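Local structure of Peptidase_M23 domain-containing protein (Enterococcus faecalis, 6SMK) at residues Phe28-Ile32 with His123-Asp127; Ser56-Glu62 with Ser101-Ser105; Ala44-Val50 with Met86-Ala92. The protein probably hydrolyses peptidoglycan peptide bonds as a prophage-encoded zinc D,L-endopeptidase, of which this chain is the M23 catalytic domain. The protein carries 1 engineered substitution. All coordinates share one frame. Residue numbers count along the deposited sequence, not the author numbering.

Interaction 1: residues Phe28-Ile32 with His123-Asp127. With ZN (zinc ion), chain F.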
loop_
_atom_site.group_PDB
_atom_site.type_symbol
_atom_site.label_atom_id
_atom_site.label_comp_id
_atom_site.label_asym_id
_atom_site.label_seq_id
_atom_site.Cartn_x
_atom_site.Cartn_y
_atom_site.Cartn_z
ATOM N N PHE A 28 -6.102 15.154 -0.688
ATOM C CA PHE A 28 -5.114 14.602 -1.610
ATOM C C PHE A 28 -4.808 13.174 -1.177
ATOM O O PHE A 28 -4.105 12.973 -0.181
ATOM C CB PHE A 28 -3.838 15.444 -1.611
ATOM C CG PHE A 28 -2.909 15.144 -2.750
ATOM C CD1 PHE A 28 -2.830 16.001 -3.836
ATOM C CD2 PHE A 28 -2.109 14.006 -2.734
ATOM C CE1 PHE A 28 -1.975 15.733 -4.891
ATOM C CE2 PHE A 28 -1.254 13.729 -3.790
ATOM C CZ PHE A 28 -1.184 14.594 -4.869
ATOM N N HIS A 29 -5.310 12.189 -1.925
ATOM C CA HIS A 29 -4.993 10.800 -1.628
ATOM C C HIS A 29 -3.540 10.519 -1.982
ATOM O O HIS A 29 -3.078 10.862 -3.075
ATOM C CB HIS A 29 -5.924 9.852 -2.387
ATOM C CG HIS A 29 -6.039 8.496 -1.762
ATOM N ND1 HIS A 29 -5.395 7.388 -2.267
ATOM C CD2 HIS A 29 -6.709 8.071 -0.664
ATOM C CE1 HIS A 29 -5.661 6.342 -1.509
ATOM N NE2 HIS A 29 -6.458 6.728 -0.530
ATOM N N THR A 30 -2.826 9.886 -1.053
ATOM C CA THR A 30 -1.392 9.661 -1.167
ATOM C C THR A 30 -1.046 8.305 -1.762
ATOM O O THR A 30 0.135 7.984 -1.921
ATOM C CB THR A 30 -0.750 9.812 0.213
ATOM O OG1 THR A 30 -1.035 8.660 1.006
ATOM C CG2 THR A 30 -1.341 10.992 0.888
ATOM N N GLY A 31 -2.038 7.516 -2.102
ATOM C CA GLY A 31 -1.819 6.227 -2.734
ATOM C C GLY A 31 -3.027 5.851 -3.543
ATOM O O GLY A 31 -3.810 6.708 -3.964
ATOM N N ILE A 32 -3.195 4.554 -3.750
ATOM C CA ILE A 32 -4.323 4.024 -4.496
ATOM C C ILE A 32 -5.047 3.019 -3.613
ATOM O O ILE A 32 -4.423 2.083 -3.095
ATOM C CB ILE A 32 -3.864 3.367 -5.798
ATOM C CG1 ILE A 32 -2.979 4.356 -6.564
ATOM C CG2 ILE A 32 -5.075 2.877 -6.584
ATOM C CD1 ILE A 32 -2.673 3.944 -7.980
ATOM N N HIS A 123 5.729 10.500 -1.049
ATOM C CA HIS A 123 4.909 9.645 -1.890
ATOM C C HIS A 123 4.930 10.149 -3.323
ATOM O O HIS A 123 5.080 11.343 -3.583
ATOM C CB HIS A 123 3.476 9.587 -1.371
ATOM C CG HIS A 123 2.808 10.921 -1.294
ATOM N ND1 HIS A 123 2.514 11.675 -2.409
ATOM C CD2 HIS A 123 2.390 11.644 -0.231
ATOM C CE1 HIS A 123 1.930 12.798 -2.037
ATOM N NE2 HIS A 123 1.846 12.806 -0.720
ATOM N N VAL A 124 4.777 9.221 -4.260
ATOM C CA VAL A 124 4.760 9.528 -5.679
ATOM C C VAL A 124 3.538 8.856 -6.305
ATOM O O VAL A 124 2.815 8.101 -5.652
ATOM C CB VAL A 124 6.054 9.074 -6.376
ATOM C CG1 VAL A 124 7.222 9.849 -5.844
ATOM C CG2 VAL A 124 6.262 7.580 -6.188
ATOM N N ASN A 125 3.323 9.133 -7.587
ATOM C CA ASN A 125 2.233 8.525 -8.341
ATOM C C ASN A 125 2.569 7.132 -8.864
ATOM O O ASN A 125 3.255 6.996 -9.889
ATOM C CB ASN A 125 1.853 9.409 -9.518
ATOM C CG ASN A 125 0.487 9.086 -10.052
ATOM O OD1 ASN A 125 -0.045 7.993 -9.828
ATOM N ND2 ASN A 125 -0.103 10.039 -10.744
ATOM N N PRO A 126 2.054 6.081 -8.229
ATOM C CA PRO A 126 2.411 4.725 -8.665
ATOM C C PRO A 126 2.013 4.450 -10.103
ATOM O O PRO A 126 2.667 3.649 -10.784
ATOM C CB PRO A 126 1.645 3.834 -7.678
ATOM C CG PRO A 126 1.129 4.741 -6.623
ATOM C CD PRO A 126 0.947 6.063 -7.267
ATOM N N ASP A 127 0.965 5.116 -10.588
ATOM C CA ASP A 127 0.554 4.951 -11.973
ATOM C C ASP A 127 1.575 5.516 -12.949
ATOM O O ASP A 127 1.707 5.004 -14.061
ATOM C CB ASP A 127 -0.798 5.625 -12.210
ATOM C CG ASP A 127 -1.965 4.854 -11.609
ATOM O OD1 ASP A 127 -2.011 3.604 -11.726
ATOM O OD2 ASP A 127 -2.846 5.512 -11.019
HETATM ZN ZN ZN F . -5.939 5.553 0.901
HETATM O O HOH W 1 -7.264 5.073 2.735
#

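Interaction 2: residues Ser56-Glu62 with Ser101-Ser105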
loop_
_atom_site.group_PDB
_atom_site.type_symbol
_atom_site.label_atom_id
_atom_site.label_comp_id
_atom_site.label_asym_id
_atom_site.label_seq_id
_atom_site.Cartn_x
_atom_site.Cartn_y
_atom_site.Cartn_z
ATOM N N SER A 56 -0.598 0.889 14.225
ATOM C CA SER A 56 -1.126 2.087 14.851
ATOM C C SER A 56 -2.603 2.164 14.522
ATOM O O SER A 56 -3.122 1.385 13.722
ATOM C CB SER A 56 -0.398 3.350 14.380
ATOM O OG SER A 56 -0.430 3.459 12.966
ATOM N N SER A 57 -3.285 3.105 15.167
ATOM C CA SER A 57 -4.670 3.402 14.846
ATOM C C SER A 57 -4.803 4.692 14.054
ATOM O O SER A 57 -5.861 5.319 14.067
ATOM C CB SER A 57 -5.491 3.454 16.127
ATOM O OG SER A 57 -4.700 3.968 17.175
ATOM N N ILE A 58 -3.756 5.067 13.330
ATOM C CA ILE A 58 -3.621 6.382 12.725
ATOM C C ILE A 58 -3.241 6.216 11.261
ATOM O O ILE A 58 -2.428 5.350 10.914
ATOM C CB ILE A 58 -2.572 7.212 13.491
ATOM C CG1 ILE A 58 -3.150 7.642 14.835
ATOM C CG2 ILE A 58 -2.101 8.408 12.681
ATOM C CD1 ILE A 58 -2.304 8.660 15.537
ATOM N N GLY A 59 -3.842 7.046 10.403
ATOM C CA GLY A 59 -3.578 7.011 8.977
ATOM C C GLY A 59 -3.584 5.604 8.425
ATOM O O GLY A 59 -4.605 4.913 8.488
ATOM N N LEU A 60 -2.439 5.141 7.929
ATOM C CA LEU A 60 -2.398 3.815 7.317
ATOM C C LEU A 60 -2.557 2.681 8.321
ATOM O O LEU A 60 -2.683 1.525 7.894
ATOM C CB LEU A 60 -1.092 3.614 6.552
ATOM C CG LEU A 60 -0.855 4.537 5.365
ATOM C CD1 LEU A 60 0.371 4.082 4.602
ATOM C CD2 LEU A 60 -2.089 4.560 4.495
ATOM N N GLY A 61 -2.541 2.973 9.624
ATOM C CA GLY A 61 -2.808 1.935 10.606
ATOM C C GLY A 61 -1.808 0.805 10.499
ATOM O O GLY A 61 -0.591 1.023 10.528
ATOM N N GLU A 62 -2.315 -0.423 10.364
ATOM C CA GLU A 62 -1.457 -1.596 10.227
ATOM C C GLU A 62 -0.919 -1.642 8.809
ATOM O O GLU A 62 -1.685 -1.849 7.863
ATOM C CB GLU A 62 -2.230 -2.868 10.543
ATOM C CG GLU A 62 -3.099 -2.766 11.760
ATOM C CD GLU A 62 -2.401 -3.223 13.013
ATOM O OE1 GLU A 62 -1.517 -4.109 12.926
ATOM O OE2 GLU A 62 -2.731 -2.676 14.089
ATOM N N SER A 101 -9.536 -2.416 7.962
ATOM C CA SER A 101 -9.914 -1.012 7.934
ATOM C C SER A 101 -9.149 -0.250 8.999
ATOM O O SER A 101 -9.632 0.764 9.511
ATOM C CB SER A 101 -11.423 -0.841 8.101
ATOM O OG SER A 101 -11.947 -1.829 8.966
ATOM N N SER A 102 -7.939 -0.726 9.308
ATOM C CA SER A 102 -7.140 -0.163 10.390
ATOM C C SER A 102 -6.728 1.258 10.064
ATOM O O SER A 102 -6.500 1.624 8.910
ATOM C CB SER A 102 -5.882 -0.992 10.663
ATOM O OG SER A 102 -5.273 -1.445 9.467
ATOM N N GLY A 103 -6.620 2.056 11.099
ATOM C CA GLY A 103 -6.241 3.423 10.879
ATOM C C GLY A 103 -7.405 4.204 10.305
ATOM O O GLY A 103 -8.579 3.967 10.620
ATOM N N TRP A 104 -7.061 5.131 9.425
ATOM C CA TRP A 104 -7.992 6.157 8.977
ATOM C C TRP A 104 -8.562 5.772 7.612
ATOM O O TRP A 104 -8.311 6.410 6.590
ATOM C CB TRP A 104 -7.285 7.505 8.956
ATOM C CG TRP A 104 -7.063 8.054 10.332
ATOM C CD1 TRP A 104 -7.521 7.530 11.501
ATOM C CD2 TRP A 104 -6.356 9.246 10.679
ATOM N NE1 TRP A 104 -7.150 8.322 12.558
ATOM C CE2 TRP A 104 -6.430 9.383 12.080
ATOM C CE3 TRP A 104 -5.674 10.214 9.946
ATOM C CZ2 TRP A 104 -5.846 10.451 12.761
ATOM C CZ3 TRP A 104 -5.089 11.278 10.627
ATOM C CH2 TRP A 104 -5.179 11.384 12.017
ATOM N N SER A 105 -9.324 4.674 7.619
ATOM C CA SER A 105 -10.002 4.157 6.437
ATOM C C SER A 105 -11.459 3.931 6.775
ATOM O O SER A 105 -11.770 3.333 7.809
ATOM C CB SER A 105 -9.393 2.846 5.932
ATOM O OG SER A 105 -9.838 2.527 4.616
#

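Interaction 3: residues Ala44-Val50 with Met86-Ala92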
loop_
_atom_site.group_PDB
_atom_site.type_symbol
_atom_site.label_atom_id
_atom_site.label_comp_id
_atom_site.label_asym_id
_atom_site.label_seq_id
_atom_site.Cartn_x
_atom_site.Cartn_y
_atom_site.Cartn_z
ATOM N N ALA A 44 1.913 -9.390 -2.383
ATOM C CA ALA A 44 2.877 -8.345 -2.694
ATOM C C ALA A 44 2.991 -8.161 -4.201
ATOM O O ALA A 44 3.113 -9.134 -4.951
ATOM C CB ALA A 44 4.236 -8.697 -2.112
ATOM N N GLN A 45 2.964 -6.900 -4.637
ATOM C CA GLN A 45 2.995 -6.587 -6.060
ATOM C C GLN A 45 4.392 -6.705 -6.656
ATOM O O GLN A 45 4.542 -7.118 -7.812
ATOM C CB GLN A 45 2.456 -5.181 -6.274
ATOM C CG GLN A 45 1.010 -5.064 -5.902
ATOM C CD GLN A 45 0.188 -6.138 -6.541
ATOM O OE1 GLN A 45 0.005 -6.155 -7.763
ATOM N NE2 GLN A 45 -0.301 -7.060 -5.730
ATOM N N TYR A 46 5.418 -6.342 -5.898
ATOM C CA TYR A 46 6.784 -6.392 -6.384
ATOM C C TYR A 46 7.653 -7.037 -5.316
ATOM O O TYR A 46 7.350 -6.934 -4.121
ATOM C CB TYR A 46 7.275 -4.976 -6.738
ATOM C CG TYR A 46 6.463 -4.377 -7.866
ATOM C CD1 TYR A 46 5.303 -3.660 -7.615
ATOM C CD2 TYR A 46 6.832 -4.572 -9.184
ATOM C CE1 TYR A 46 4.546 -3.144 -8.655
ATOM C CE2 TYR A 46 6.093 -4.052 -10.222
ATOM C CZ TYR A 46 4.949 -3.347 -9.961
ATOM O OH TYR A 46 4.213 -2.848 -11.017
ATOM N N PRO A 47 8.717 -7.729 -5.710
ATOM C CA PRO A 47 9.622 -8.316 -4.716
ATOM C C PRO A 47 10.464 -7.251 -4.049
ATOM O O PRO A 47 10.811 -6.236 -4.654
ATOM C CB PRO A 47 10.502 -9.250 -5.547
ATOM C CG PRO A 47 10.555 -8.583 -6.860
ATOM C CD PRO A 47 9.180 -7.987 -7.080
ATOM N N GLY A 48 10.814 -7.507 -2.797
ATOM C CA GLY A 48 11.748 -6.637 -2.115
ATOM C C GLY A 48 11.948 -7.063 -0.679
ATOM O O GLY A 48 11.482 -8.122 -0.248
ATOM N N LEU A 49 12.641 -6.198 0.056
ATOM C CA LEU A 49 12.989 -6.399 1.456
ATOM C C LEU A 49 11.998 -5.663 2.346
ATOM O O LEU A 49 11.740 -4.471 2.142
ATOM C CB LEU A 49 14.402 -5.886 1.714
ATOM C CG LEU A 49 14.855 -5.749 3.165
ATOM C CD1 LEU A 49 15.200 -7.113 3.741
ATOM C CD2 LEU A 49 16.028 -4.791 3.257
ATOM N N VAL A 50 11.436 -6.375 3.320
ATOM C CA VAL A 50 10.574 -5.755 4.321
ATOM C C VAL A 50 11.465 -5.006 5.300
ATOM O O VAL A 50 12.243 -5.618 6.036
ATOM C CB VAL A 50 9.717 -6.792 5.051
ATOM C CG1 VAL A 50 9.111 -6.171 6.313
ATOM C CG2 VAL A 50 8.640 -7.342 4.119
ATOM N N MET A 86 9.776 -8.112 9.923
ATOM C CA MET A 86 10.846 -7.298 9.384
ATOM C C MET A 86 12.082 -8.130 9.072
ATOM O O MET A 86 12.464 -9.026 9.829
ATOM C CB MET A 86 11.223 -6.175 10.319
ATOM C CG MET A 86 11.926 -5.181 9.488
ATOM S SD MET A 86 12.907 -4.181 10.473
ATOM C CE MET A 86 12.654 -2.655 9.660
ATOM N N GLY A 87 12.711 -7.811 7.948
ATOM C CA GLY A 87 13.807 -8.570 7.421
ATOM C C GLY A 87 13.402 -9.554 6.355
ATOM O O GLY A 87 14.259 -9.986 5.574
ATOM N N ASP A 88 12.114 -9.898 6.299
ATOM C CA ASP A 88 11.605 -10.843 5.317
ATOM C C ASP A 88 11.980 -10.396 3.909
ATOM O O ASP A 88 11.775 -9.238 3.533
ATOM C CB ASP A 88 10.082 -10.966 5.449
ATOM C CG ASP A 88 9.647 -11.845 6.633
ATOM O OD1 ASP A 88 10.502 -12.183 7.483
ATOM O OD2 ASP A 88 8.442 -12.194 6.716
ATOM N N LYS A 89 12.587 -11.303 3.148
ATOM C CA LYS A 89 12.691 -11.131 1.708
ATOM C C LYS A 89 11.423 -11.699 1.098
ATOM O O LYS A 89 11.109 -12.874 1.318
ATOM C CB LYS A 89 13.922 -11.843 1.156
ATOM C CG LYS A 89 15.228 -11.460 1.817
ATOM C CD LYS A 89 16.203 -10.889 0.790
ATOM C CE LYS A 89 17.624 -10.822 1.335
ATOM N NZ LYS A 89 18.636 -10.721 0.240
ATOM N N VAL A 90 10.666 -10.878 0.375
ATOM C CA VAL A 90 9.386 -11.353 -0.132
ATOM C C VAL A 90 9.381 -11.292 -1.648
ATOM O O VAL A 90 10.056 -10.458 -2.263
ATOM C CB VAL A 90 8.189 -10.574 0.454
ATOM C CG1 VAL A 90 8.310 -10.499 1.971
ATOM C CG2 VAL A 90 8.084 -9.204 -0.152
ATOM N N LYS A 91 8.636 -12.220 -2.247
ATOM C CA LYS A 91 8.448 -12.275 -3.689
ATOM C C LYS A 91 7.064 -11.764 -4.058
ATOM O O LYS A 91 6.167 -11.649 -3.217
ATOM C CB LYS A 91 8.631 -13.690 -4.245
ATOM C CG LYS A 91 9.495 -14.623 -3.409
ATOM C CD LYS A 91 10.134 -15.678 -4.304
ATOM C CE LYS A 91 10.530 -16.923 -3.535
ATOM N NZ LYS A 91 11.542 -17.734 -4.284
ATOM N N ALA A 92 6.912 -11.432 -5.334
ATOM C CA ALA A 92 5.628 -10.948 -5.806
ATOM C C ALA A 92 4.593 -12.056 -5.658
ATOM O O ALA A 92 4.825 -13.203 -6.047
ATOM C CB ALA A 92 5.742 -10.483 -7.259
#

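Interaction 1: residues Phe28-Ile32 with His123-Asp127
No hydrogen bond crosses between F28-I32 and H123-D127; the two segments meet through rings and apolar surfaces. At the aromatic end, the CA-to-CB bond of H123 points toward F28-I32, and its ring meets F28 and T30. F28 approaches with CE2 3.8 Å from H123 CE1, the planes 25° apart but slid so far, with 5.8 Å between centroids, that the rings barely overlap. T30 supplies a CH-pi contact: its CB lies over one face of the imidazole, 3.7 Å from H123 CD2.

Beyond this, I32 makes the apolar contact. Its CD1 sits 4.1 Å from P126 CG and 3.4 Å from D127 OD2, next to a carboxylate that forms a salt bridge with R14. An Asx turn shapes this end, with D127 N donating to N125 OD1 at 3.1 Å.

Metal binding falls to H29, which keeps clear of the second segment. Its NE2 binds ZN at 1.9 Å, and D33, H111 and water 1, whose oxygen is 2.3 Å from ZN, are further ligands. H29 ND1 donates to G31 O at a very short 2.4 Å, consistent with ND1 being the protonated nitrogen while NE2 binds the metal. H29 and D33 form the HxxxD zinc motif of M23 peptidases.

The polar ends of T30 and H123 are satisfied elsewhere: T30 OG1 bonds to E113 and H123 ND1 to Y18. The chemistry therefore implies that apolar and aromatic packing joins the C-terminal segment to the zinc-binding strand, while neighbouring strands take up the polar groups.

Interaction 2: residues Ser56-Glu62 with Ser101-Ser105
W104 lies across the turn of S56-E62 with one face of its indole against the backbone. I58 CA stands over the five-membered ring, 4.1 Å from its centroid, in a CH-pi contact, and I58 CG2 adds an apolar touch 4.3 Å from W104 CZ2. The W104 amide is just as engaged: W104 N donates to G59 O over 2.6 Å, almost straight at 173°.

The acceptor, G59, follows I58 in a type II' beta turn, I58 to G61, closed by G61 N to I58 O at 2.7 Å; its positive phi by itself favours glycine. G59 O also receives a CA-H...O contact from G103 CA at 3.3 Å; a CB on G103 would clash with this same oxygen.

These are two loops of the M23 fold, one between strands 48-54 and 63-69, the other between 95-99 and 109-116. L60, in the turn, reaches towards the zinc ligand H111, consistent with the loops bordering the substrate groove, as in related M23 peptidases.

S102 points its CB toward the turn and packs against the other end. S102 OG lies 3.4 Å from E62 CG and accepts a weak bond from E62 N at 3.3 Å; this hydroxyl, whose placement is less sure, is also hydrogen-bonded to M79 O.

Interaction 3: residues Ala44-Val50 with Met86-Ala92
V50 is the most deeply engaged side chain here. With chi1 in t, it sets CG2 3.8 Å from V90 CG1 and 4.1 Å from D88 CB, while CG1 comes within 4.4 Å of M86 CG. V90, with chi1 in m, faces back with both methyls in use: CG1 meets V50, and CG2 lies 4.3 Å from A44 CB.

L49 adopts a t, p rotamer. Its CA-to-CB bond leaves the sheet on the same face as that of K89, yet CD1 bends back to 3.5 Å from G87 O. M86 runs out with chi1 and chi2 in t and lays CG 3.5 Å from V50 O. P47 CD touches A92 CB at 4.3 Å. Y46 turns its CB away from M86-A92, its ring meeting F4 and its OH bonding to A5 O.

The backbones carry the pairing: G48 N to V90 O at 3.1 Å and V90 N to G48 O at 2.9 Å form the hydrogen-bonded pair, L49 with K89 the non-hydrogen-bonded one. V50 N to D88 O and G87 N to V50 O, each 2.9 Å, extend it. This is an antiparallel beta ladder, in which the short strand 89-90 joins strand 48-54 in the beta sheet of the M23 fold.

In the fold
All three contacts lie in one all-beta M23 domain without helices. Along the chain, interactions 2 and 3 both nest inside the long loop closed by interaction 1, and they cross each other, their segments alternating. Centre to centre, interactions 1 and 2 are about 17 Å apart, 1 and 3 about 20 Å, and 2 and 3 about 21 Å; no two touch. Interactions 1 and 3 reach the same antiparallel sheet on opposite sides of the chain's centre. Strand 48-54, paired in interaction 3, runs on into the loop of interaction 2. Interaction 1 holds a zinc ligand and interaction 2 brings the side chain of L60 to about 5 Å from the zinc, whereas interaction 3 builds the sheet farther away.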